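PDB 7D6V: succinate dehydrogenase (Membrane anchor subunit) from Mycolicibacterium smegmatis, which forms the membrane-anchoring part of a succinate dehydrogenase, carries a membrane-embedded Rieske-type [2Fe-2S] cluster and probably delivers electrons from succinate to quinone. Local coordinates for residues S57-A62 against P69-C74; S84-W89 against N169-I174; T175-P180 against L187-L192. All blocks are in the same frame, centred on the assembly; numbering follows the deposited sequence.

Contact 1. Residues S57-A62 against P69-C74; sequences SAYWVA and PFYSPC
Y59 and Y71 meet face to face beside the root of a small antiparallel beta-hairpin, made of strands 60-61 and 66-67, that follows helix 33-55. Their rings form an offset stack, with planes only 2° apart and centroids 4.6 Å from one another. The displacement brings Y59 CG to 3.7 Å from Y71 CD2, so the inner end of the Y59 ring, rather than its hydroxyl end, overlaps the neighbouring face. Its methylene belongs to the same overlap: Y59 CB sits 3.8 Å from the centroid of the Y71 ring, close to the ring normal, and adds a CH-pi contact. The two side chains therefore run at about a right angle to each other while their rings remain parallel, and their phenol oxygens point to different parts of the fold.

This pose depends on the Y59 torsion that sets CG between the backbone N and the carbonyl carbon (chi1 59°). Beyond the stack, each hydroxyl has its own hold. Y59 OH is hydrogen-bonded to the backbone N of A80 in the long loop that leads toward helix 104-112. Y71 OH is bonded to the carbonyl O of R52 and to the N of G56, which places it at the C-terminal end of helix 33-55. With both ends of the pair tethered, sliding and rotation of the rings should be limited. The backbone of Y59 also pairs with T68, continuing the hairpin toward the loop that carries Y71.

The two tyrosines are buried, and the stack joins the segment entering the hairpin to the one leaving it. C74 completes the contact with a sulfur-aromatic approach that is oblique to the Y59 ring, its SG lying 4.1 Å from Y59 CE1.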
loop_
_atom_site.group_PDB
_atom_site.type_symbol
_atom_site.label_atom_id
_atom_site.label_comp_id
_atom_site.label_asym_id
_atom_site.label_seq_id
_atom_site.Cartn_x
_atom_site.Cartn_y
_atom_site.Cartn_z
ATOM N N SER C 57 27.037 -15.588 51.201
ATOM C CA SER C 57 26.733 -14.923 52.458
ATOM C C SER C 57 26.050 -13.597 52.162
ATOM O O SER C 57 25.990 -13.149 51.015
ATOM C CB SER C 57 27.993 -14.720 53.305
ATOM O OG SER C 57 28.811 -13.695 52.778
ATOM N N ALA C 58 25.526 -12.981 53.222
ATOM C CA ALA C 58 24.834 -11.693 53.157
ATOM C C ALA C 58 23.635 -11.753 52.208
ATOM O O ALA C 58 23.553 -11.032 51.214
ATOM C CB ALA C 58 25.797 -10.569 52.764
ATOM N N TYR C 59 22.691 -12.630 52.546
ATOM C CA TYR C 59 21.510 -12.826 51.721
ATOM C C TYR C 59 20.219 -12.951 52.518
ATOM O O TYR C 59 19.156 -13.097 51.909
ATOM C CB TYR C 59 21.681 -14.076 50.838
ATOM C CG TYR C 59 21.910 -15.349 51.617
ATOM C CD1 TYR C 59 20.843 -16.124 52.043
ATOM C CD2 TYR C 59 23.190 -15.770 51.935
ATOM C CE1 TYR C 59 21.042 -17.281 52.758
ATOM C CE2 TYR C 59 23.400 -16.928 52.648
ATOM C CZ TYR C 59 22.322 -17.679 53.059
ATOM O OH TYR C 59 22.523 -18.834 53.772
ATOM N N TRP C 60 20.271 -12.892 53.846
ATOM C CA TRP C 60 19.111 -13.157 54.684
ATOM C C TRP C 60 19.134 -12.233 55.889
ATOM O O TRP C 60 20.134 -12.178 56.608
ATOM C CB TRP C 60 19.107 -14.624 55.135
ATOM C CG TRP C 60 18.124 -14.974 56.211
ATOM C CD1 TRP C 60 18.411 -15.321 57.494
ATOM C CD2 TRP C 60 16.702 -15.057 56.081
ATOM N NE1 TRP C 60 17.257 -15.598 58.179
ATOM C CE2 TRP C 60 16.192 -15.443 57.333
ATOM C CE3 TRP C 60 15.809 -14.834 55.032
ATOM C CZ2 TRP C 60 14.833 -15.609 57.564
ATOM C CZ3 TRP C 60 14.461 -15.000 55.264
ATOM C CH2 TRP C 60 13.986 -15.384 56.517
ATOM N N VAL C 61 18.038 -11.510 56.107
ATOM C CA VAL C 61 17.840 -10.728 57.322
ATOM C C VAL C 61 16.926 -11.522 58.242
ATOM O O VAL C 61 15.755 -11.755 57.919
ATOM C CB VAL C 61 17.251 -9.343 57.021
ATOM C CG1 VAL C 61 17.339 -8.464 58.250
ATOM C CG2 VAL C 61 17.965 -8.699 55.858
ATOM N N ALA C 62 17.457 -11.931 59.395
ATOM C CA ALA C 62 16.687 -12.764 60.310
ATOM C C ALA C 62 15.541 -11.988 60.948
ATOM O O ALA C 62 14.477 -12.558 61.215
ATOM C CB ALA C 62 17.604 -13.344 61.383
ATOM N N PRO C 69 16.181 -12.629 45.987
ATOM C CA PRO C 69 15.717 -13.552 44.939
ATOM C C PRO C 69 16.822 -14.397 44.332
ATOM O O PRO C 69 16.533 -15.481 43.811
ATOM C CB PRO C 69 15.097 -12.614 43.896
ATOM C CG PRO C 69 14.766 -11.381 44.641
ATOM C CD PRO C 69 15.792 -11.238 45.712
ATOM N N PHE C 70 18.074 -13.941 44.371
ATOM C CA PHE C 70 19.185 -14.736 43.864
ATOM C C PHE C 70 19.526 -15.912 44.767
ATOM O O PHE C 70 20.329 -16.761 44.371
ATOM C CB PHE C 70 20.417 -13.851 43.660
ATOM C CG PHE C 70 20.372 -13.030 42.402
ATOM C CD1 PHE C 70 20.756 -11.706 42.406
ATOM C CD2 PHE C 70 19.951 -13.589 41.211
ATOM C CE1 PHE C 70 20.717 -10.951 41.258
ATOM C CE2 PHE C 70 19.911 -12.837 40.055
ATOM C CZ PHE C 70 20.293 -11.516 40.082
ATOM N N TYR C 71 18.945 -15.975 45.965
ATOM C CA TYR C 71 19.109 -17.105 46.872
ATOM C C TYR C 71 17.764 -17.705 47.262
ATOM O O TYR C 71 17.674 -18.375 48.293
ATOM C CB TYR C 71 19.856 -16.684 48.141
ATOM C CG TYR C 71 21.333 -16.435 47.975
ATOM C CD1 TYR C 71 21.794 -15.334 47.271
ATOM C CD2 TYR C 71 22.268 -17.287 48.542
ATOM C CE1 TYR C 71 23.139 -15.099 47.124
ATOM C CE2 TYR C 71 23.617 -17.057 48.402
ATOM C CZ TYR C 71 24.046 -15.962 47.691
ATOM O OH TYR C 71 25.390 -15.727 47.546
ATOM N N SER C 72 16.713 -17.480 46.457
ATOM C CA SER C 72 15.354 -17.616 46.982
ATOM C C SER C 72 15.025 -19.048 47.391
ATOM O O SER C 72 14.784 -19.288 48.586
ATOM C CB SER C 72 14.348 -17.026 45.991
ATOM O OG SER C 72 14.531 -15.631 45.850
ATOM N N PRO C 73 14.999 -20.043 46.486
ATOM C CA PRO C 73 14.814 -21.413 46.977
ATOM C C PRO C 73 16.087 -21.881 47.657
ATOM O O PRO C 73 17.098 -22.141 46.998
ATOM C CB PRO C 73 14.499 -22.215 45.706
ATOM C CG PRO C 73 14.252 -21.191 44.641
ATOM C CD PRO C 73 15.111 -20.033 45.021
ATOM N N CYS C 74 16.052 -21.983 48.981
ATOM C CA CYS C 74 17.256 -22.136 49.792
ATOM C C CYS C 74 17.116 -23.449 50.558
ATOM O O CYS C 74 16.695 -23.470 51.715
ATOM C CB CYS C 74 17.389 -20.909 50.711
ATOM S SG CYS C 74 19.044 -20.508 51.273
#

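Contact 2. Residues S84-W89 against N169-I174; sequences SHFGQW and NTYDAI
H85 reaches helix 155-175 from the long loop before helix 104-112 and touches two successive residues, Y171 and D172. Its CB lies 3.6 Å from Y171 CE2, near the plane of the tyrosine ring and at its edge. The rings of H85 and Y171 form an offset edge-to-face pair, in which the edge of Y171 is directed toward the face of H85; the centroids are 5.9 Å apart and the planes are inclined by 65°. The ND1 side of the imidazole meets D172: H85 ND1 donates to D172 OD1 over 2.6 Å, but the N-H...O angle of 125° makes this a weak, strongly bent hydrogen bond. The acceptor oxygen lies near the imidazole plane, at the ring's edge, while the carboxylate itself is steeply inclined to that plane.

F86 comes next and meets the neighbouring atom of the same tyrosine edge, its CZ 4.0 Å from Y171 CD2. The two side chains run antiparallel alongside each other, their rings inclined in a relation that is neither a stack nor a T. The same phenylalanine also touches V168, one helical turn before D172. Y171 can serve both loop residues because its CG is anti to the backbone N (chi1 178°), which directs the ring from the helix toward the loop. H85, F86 and Y171 thus make an aromatic cluster by which a loop segment without regular secondary structure lies against the end of a long helix.

Beside this cluster, the nearby aspartate would be expected to polarise the imidazole and perhaps raise its affinity for a proton. With so bent a geometry, charge attraction and aromatic packing probably contribute more to the contact than a directed hydrogen bond.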
loop_
_atom_site.group_PDB
_atom_site.type_symbol
_atom_site.label_atom_id
_atom_site.label_comp_id
_atom_site.label_asym_id
_atom_site.label_seq_id
_atom_site.Cartn_x
_atom_site.Cartn_y
_atom_site.Cartn_z
ATOM N N SER C 84 15.067 -21.375 54.773
ATOM C CA SER C 84 14.485 -22.492 54.034
ATOM C C SER C 84 12.982 -22.491 54.268
ATOM O O SER C 84 12.501 -22.938 55.311
ATOM C CB SER C 84 15.121 -23.807 54.465
ATOM O OG SER C 84 16.482 -23.846 54.088
ATOM N N HIS C 85 12.236 -21.982 53.292
ATOM C CA HIS C 85 10.787 -21.915 53.383
ATOM C C HIS C 85 10.098 -23.156 52.843
ATOM O O HIS C 85 8.901 -23.335 53.088
ATOM C CB HIS C 85 10.280 -20.676 52.646
ATOM C CG HIS C 85 10.866 -19.401 53.159
ATOM N ND1 HIS C 85 11.094 -18.306 52.355
ATOM C CD2 HIS C 85 11.280 -19.050 54.398
ATOM C CE1 HIS C 85 11.619 -17.333 53.079
ATOM N NE2 HIS C 85 11.742 -17.760 54.323
ATOM N N PHE C 86 10.817 -24.012 52.123
ATOM C CA PHE C 86 10.274 -25.253 51.588
ATOM C C PHE C 86 11.066 -26.456 52.085
ATOM O O PHE C 86 11.157 -27.475 51.400
ATOM C CB PHE C 86 10.245 -25.212 50.062
ATOM C CG PHE C 86 9.750 -23.912 49.508
ATOM C CD1 PHE C 86 10.639 -22.941 49.089
ATOM C CD2 PHE C 86 8.396 -23.650 49.422
ATOM C CE1 PHE C 86 10.186 -21.739 48.587
ATOM C CE2 PHE C 86 7.940 -22.450 48.920
ATOM C CZ PHE C 86 8.835 -21.496 48.503
ATOM N N GLY C 87 11.642 -26.347 53.276
ATOM C CA GLY C 87 12.415 -27.420 53.862
ATOM C C GLY C 87 13.869 -27.403 53.427
ATOM O O GLY C 87 14.275 -26.708 52.494
ATOM N N GLN C 88 14.669 -28.194 54.134
ATOM C CA GLN C 88 16.079 -28.384 53.823
ATOM C C GLN C 88 16.262 -29.792 53.276
ATOM O O GLN C 88 15.907 -30.769 53.941
ATOM C CB GLN C 88 16.945 -28.156 55.060
ATOM C CG GLN C 88 17.066 -26.696 55.446
ATOM C CD GLN C 88 17.677 -26.496 56.809
ATOM O OE1 GLN C 88 17.472 -27.295 57.720
ATOM N NE2 GLN C 88 18.433 -25.418 56.961
ATOM N N TRP C 89 16.815 -29.892 52.070
ATOM C CA TRP C 89 16.846 -31.149 51.336
ATOM C C TRP C 89 18.239 -31.718 51.119
ATOM O O TRP C 89 18.406 -32.938 51.173
ATOM C CB TRP C 89 16.165 -30.977 49.973
ATOM C CG TRP C 89 14.717 -30.587 50.060
ATOM C CD1 TRP C 89 14.149 -29.437 49.597
ATOM C CD2 TRP C 89 13.654 -31.354 50.638
ATOM N NE1 TRP C 89 12.803 -29.437 49.854
ATOM C CE2 TRP C 89 12.472 -30.602 50.492
ATOM C CE3 TRP C 89 13.585 -32.602 51.265
ATOM C CZ2 TRP C 89 11.237 -31.055 50.950
ATOM C CZ3 TRP C 89 12.359 -33.050 51.719
ATOM C CH2 TRP C 89 11.202 -32.280 51.559
ATOM N N ASN C 169 8.872 -16.691 44.538
ATOM C CA ASN C 169 9.268 -15.337 44.912
ATOM C C ASN C 169 8.115 -14.554 45.525
ATOM O O ASN C 169 8.335 -13.727 46.416
ATOM C CB ASN C 169 9.824 -14.600 43.696
ATOM C CG ASN C 169 11.156 -15.148 43.247
ATOM O OD1 ASN C 169 11.881 -15.760 44.026
ATOM N ND2 ASN C 169 11.488 -14.934 41.982
ATOM N N THR C 170 6.889 -14.782 45.056
ATOM C CA THR C 170 5.731 -14.143 45.667
ATOM C C THR C 170 5.549 -14.607 47.104
ATOM O O THR C 170 5.234 -13.805 47.990
ATOM C CB THR C 170 4.479 -14.436 44.846
ATOM O OG1 THR C 170 4.777 -14.268 43.457
ATOM C CG2 THR C 170 3.358 -13.492 45.232
ATOM N N TYR C 171 5.741 -15.902 47.352
ATOM C CA TYR C 171 5.685 -16.393 48.725
ATOM C C TYR C 171 6.751 -15.727 49.585
ATOM O O TYR C 171 6.484 -15.326 50.726
ATOM C CB TYR C 171 5.845 -17.912 48.748
ATOM C CG TYR C 171 5.852 -18.491 50.139
ATOM C CD1 TYR C 171 4.668 -18.784 50.794
ATOM C CD2 TYR C 171 7.043 -18.730 50.806
ATOM C CE1 TYR C 171 4.670 -19.304 52.066
ATOM C CE2 TYR C 171 7.053 -19.248 52.078
ATOM C CZ TYR C 171 5.864 -19.534 52.704
ATOM O OH TYR C 171 5.877 -20.054 53.975
ATOM N N ASP C 172 7.968 -15.607 49.051
ATOM C CA ASP C 172 9.045 -14.939 49.778
ATOM C C ASP C 172 8.668 -13.504 50.128
ATOM O O ASP C 172 8.833 -13.062 51.272
ATOM C CB ASP C 172 10.324 -14.962 48.943
ATOM C CG ASP C 172 11.109 -16.236 49.121
ATOM O OD1 ASP C 172 11.213 -16.713 50.265
ATOM O OD2 ASP C 172 11.620 -16.767 48.116
ATOM N N ALA C 173 8.150 -12.763 49.147
ATOM C CA ALA C 173 7.774 -11.374 49.379
ATOM C C ALA C 173 6.665 -11.263 50.416
ATOM O O ALA C 173 6.682 -10.357 51.256
ATOM C CB ALA C 173 7.349 -10.718 48.067
ATOM N N ILE C 174 5.687 -12.167 50.371
ATOM C CA ILE C 174 4.597 -12.115 51.337
ATOM C C ILE C 174 5.111 -12.393 52.744
ATOM O O ILE C 174 4.722 -11.720 53.704
ATOM C CB ILE C 174 3.477 -13.090 50.936
ATOM C CG1 ILE C 174 2.765 -12.586 49.684
ATOM C CG2 ILE C 174 2.489 -13.259 52.070
ATOM C CD1 ILE C 174 1.782 -13.568 49.105
#

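Contact 3. Residues T175-P180 against L187-L192; sequences TAFHSP and LGNVIL
The amide of N189 is brought over the ring of F177 by two similar first torsions: in both residues CG stands beside the backbone N and anti to the carbonyl carbon, at chi1 -67° for N189 and -82° for F177. The result is an amide-aromatic stack. The amide and ring planes are 5° apart, and N189 ND2 lies 3.6 Å above the plane of the F177 ring, over its centre. The N189 methylene extends the overlap toward the far rim, with its CB 4.0 Å from the F177 centroid in a CH-pi contact.

The same nitrogen makes the polar link across the contact. N189 ND2 donates to the carbonyl O of A176 over 3.0 Å in a nearly straight hydrogen bond. It reaches that oxygen from above the carbonyl plane instead of along a lone pair, although the acceptor stays close to the plane of the asparagine amide. On the opposite face of the carbonyl, H178 N bonds to A176 O at 2.7 Å. Two donors therefore grip this buried oxygen from opposite faces. The other end of the amide is held by the backbone N of G186, which bonds to N189 OD1 and fixes the flip of the group; Y66 OH adds a weak bond to that oxygen.

Apolar packing continues next to the amide, where A176 CB meets L192 CD1 at 3.7 Å. One turn of helix separates L192 from N189, so both face the incoming chain.

The chain leaving helix 155-175 here meets the start of helix 188-204, across the loop joining these two consecutive helices. The bond from H178 N to A176 O closes an inverse gamma turn centred on F177, and it is this turn that N189 grips at the interhelical junction.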
loop_
_atom_site.group_PDB
_atom_site.type_symbol
_atom_site.label_atom_id
_atom_site.label_comp_id
_atom_site.label_asym_id
_atom_site.label_seq_id
_atom_site.Cartn_x
_atom_site.Cartn_y
_atom_site.Cartn_z
ATOM N N THR C 175 6.000 -13.376 52.893
ATOM C CA THR C 175 6.524 -13.659 54.223
ATOM C C THR C 175 7.542 -12.627 54.690
ATOM O O THR C 175 7.889 -12.619 55.874
ATOM C CB THR C 175 7.146 -15.054 54.270
ATOM O OG1 THR C 175 8.269 -15.110 53.383
ATOM C CG2 THR C 175 6.132 -16.098 53.858
ATOM N N ALA C 176 8.021 -11.759 53.797
ATOM C CA ALA C 176 8.945 -10.709 54.205
ATOM C C ALA C 176 8.308 -9.678 55.130
ATOM O O ALA C 176 9.035 -8.930 55.789
ATOM C CB ALA C 176 9.517 -10.010 52.975
ATOM N N PHE C 177 6.977 -9.611 55.195
ATOM C CA PHE C 177 6.286 -8.623 56.027
ATOM C C PHE C 177 6.349 -9.050 57.494
ATOM O O PHE C 177 5.353 -9.401 58.126
ATOM C CB PHE C 177 4.848 -8.444 55.566
ATOM C CG PHE C 177 4.699 -7.523 54.399
ATOM C CD1 PHE C 177 4.580 -6.160 54.592
ATOM C CD2 PHE C 177 4.670 -8.016 53.109
ATOM C CE1 PHE C 177 4.442 -5.307 53.523
ATOM C CE2 PHE C 177 4.532 -7.169 52.035
ATOM C CZ PHE C 177 4.417 -5.812 52.241
ATOM N N HIS C 178 7.557 -8.988 58.044
ATOM C CA HIS C 178 7.809 -9.474 59.388
ATOM C C HIS C 178 8.606 -8.458 60.191
ATOM O O HIS C 178 9.335 -7.627 59.648
ATOM C CB HIS C 178 8.555 -10.814 59.369
ATOM C CG HIS C 178 8.516 -11.537 60.677
ATOM N ND1 HIS C 178 9.600 -11.606 61.521
ATOM C CD2 HIS C 178 7.514 -12.207 61.293
ATOM C CE1 HIS C 178 9.274 -12.299 62.597
ATOM N NE2 HIS C 178 8.013 -12.673 62.484
ATOM N N SER C 179 8.437 -8.546 61.504
ATOM C CA SER C 179 9.158 -7.751 62.484
ATOM C C SER C 179 9.407 -8.635 63.694
ATOM O O SER C 179 8.722 -9.648 63.874
ATOM C CB SER C 179 8.358 -6.500 62.881
ATOM O OG SER C 179 9.173 -5.522 63.496
ATOM N N PRO C 180 10.375 -8.290 64.542
ATOM C CA PRO C 180 10.575 -9.072 65.774
ATOM C C PRO C 180 9.392 -9.015 66.734
ATOM O O PRO C 180 9.466 -9.558 67.840
ATOM C CB PRO C 180 11.828 -8.452 66.406
ATOM C CG PRO C 180 12.422 -7.560 65.399
ATOM C CD PRO C 180 11.522 -7.425 64.222
ATOM N N LEU C 187 10.442 -0.851 54.031
ATOM C CA LEU C 187 11.057 -0.415 52.775
ATOM C C LEU C 187 11.833 -1.526 52.078
ATOM O O LEU C 187 11.932 -1.540 50.845
ATOM C CB LEU C 187 11.998 0.772 53.012
ATOM C CG LEU C 187 12.737 1.339 51.801
ATOM C CD1 LEU C 187 11.764 1.917 50.787
ATOM C CD2 LEU C 187 13.768 2.360 52.225
ATOM N N GLY C 188 12.233 -2.550 52.830
ATOM C CA GLY C 188 12.669 -3.773 52.189
ATOM C C GLY C 188 11.477 -4.502 51.620
ATOM O O GLY C 188 11.555 -5.110 50.551
ATOM N N ASN C 189 10.343 -4.401 52.312
ATOM C CA ASN C 189 9.084 -4.875 51.768
ATOM C C ASN C 189 8.738 -4.137 50.485
ATOM O O ASN C 189 8.288 -4.750 49.515
ATOM C CB ASN C 189 7.979 -4.706 52.805
ATOM C CG ASN C 189 8.171 -5.603 54.005
ATOM O OD1 ASN C 189 8.307 -5.135 55.131
ATOM N ND2 ASN C 189 8.191 -6.905 53.768
ATOM N N VAL C 190 8.955 -2.823 50.455
ATOM C CA VAL C 190 8.636 -2.048 49.260
ATOM C C VAL C 190 9.493 -2.505 48.087
ATOM O O VAL C 190 8.986 -2.764 46.988
ATOM C CB VAL C 190 8.812 -0.545 49.533
ATOM C CG1 VAL C 190 8.414 0.260 48.315
ATOM C CG2 VAL C 190 7.994 -0.131 50.739
ATOM N N ILE C 191 10.803 -2.631 48.309
ATOM C CA ILE C 191 11.701 -3.035 47.228
ATOM C C ILE C 191 11.359 -4.440 46.741
ATOM O O ILE C 191 11.233 -4.683 45.534
ATOM C CB ILE C 191 13.166 -2.928 47.685
ATOM C CG1 ILE C 191 13.470 -1.496 48.117
ATOM C CG2 ILE C 191 14.108 -3.353 46.573
ATOM C CD1 ILE C 191 14.825 -1.313 48.724
ATOM N N LEU C 192 11.186 -5.383 47.675
ATOM C CA LEU C 192 10.881 -6.761 47.302
ATOM C C LEU C 192 9.552 -6.865 46.564
ATOM O O LEU C 192 9.451 -7.573 45.556
ATOM C CB LEU C 192 10.860 -7.645 48.547
ATOM C CG LEU C 192 12.194 -8.108 49.125
ATOM C CD1 LEU C 192 12.005 -8.635 50.532
ATOM C CD2 LEU C 192 12.802 -9.177 48.243
#

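Contacts 1 and 3 are buried, whereas contact 2 is only partly so. All three lie on the same side of the chain's centre. Contacts 1 and 2 adjoin where W60 packs on H85; contact 2 then carries the loop onto helix 155-175. Contacts 2 and 3 share that helix and its exit, where T175 packs against H85. Contacts 1 and 3 do not touch. Parallel tyrosines without a hydrogen bond between the segments characterise the first, a bent histidine-aspartate bond beside inclined rings the second, and an asparagine amide that both stacks and donates the third.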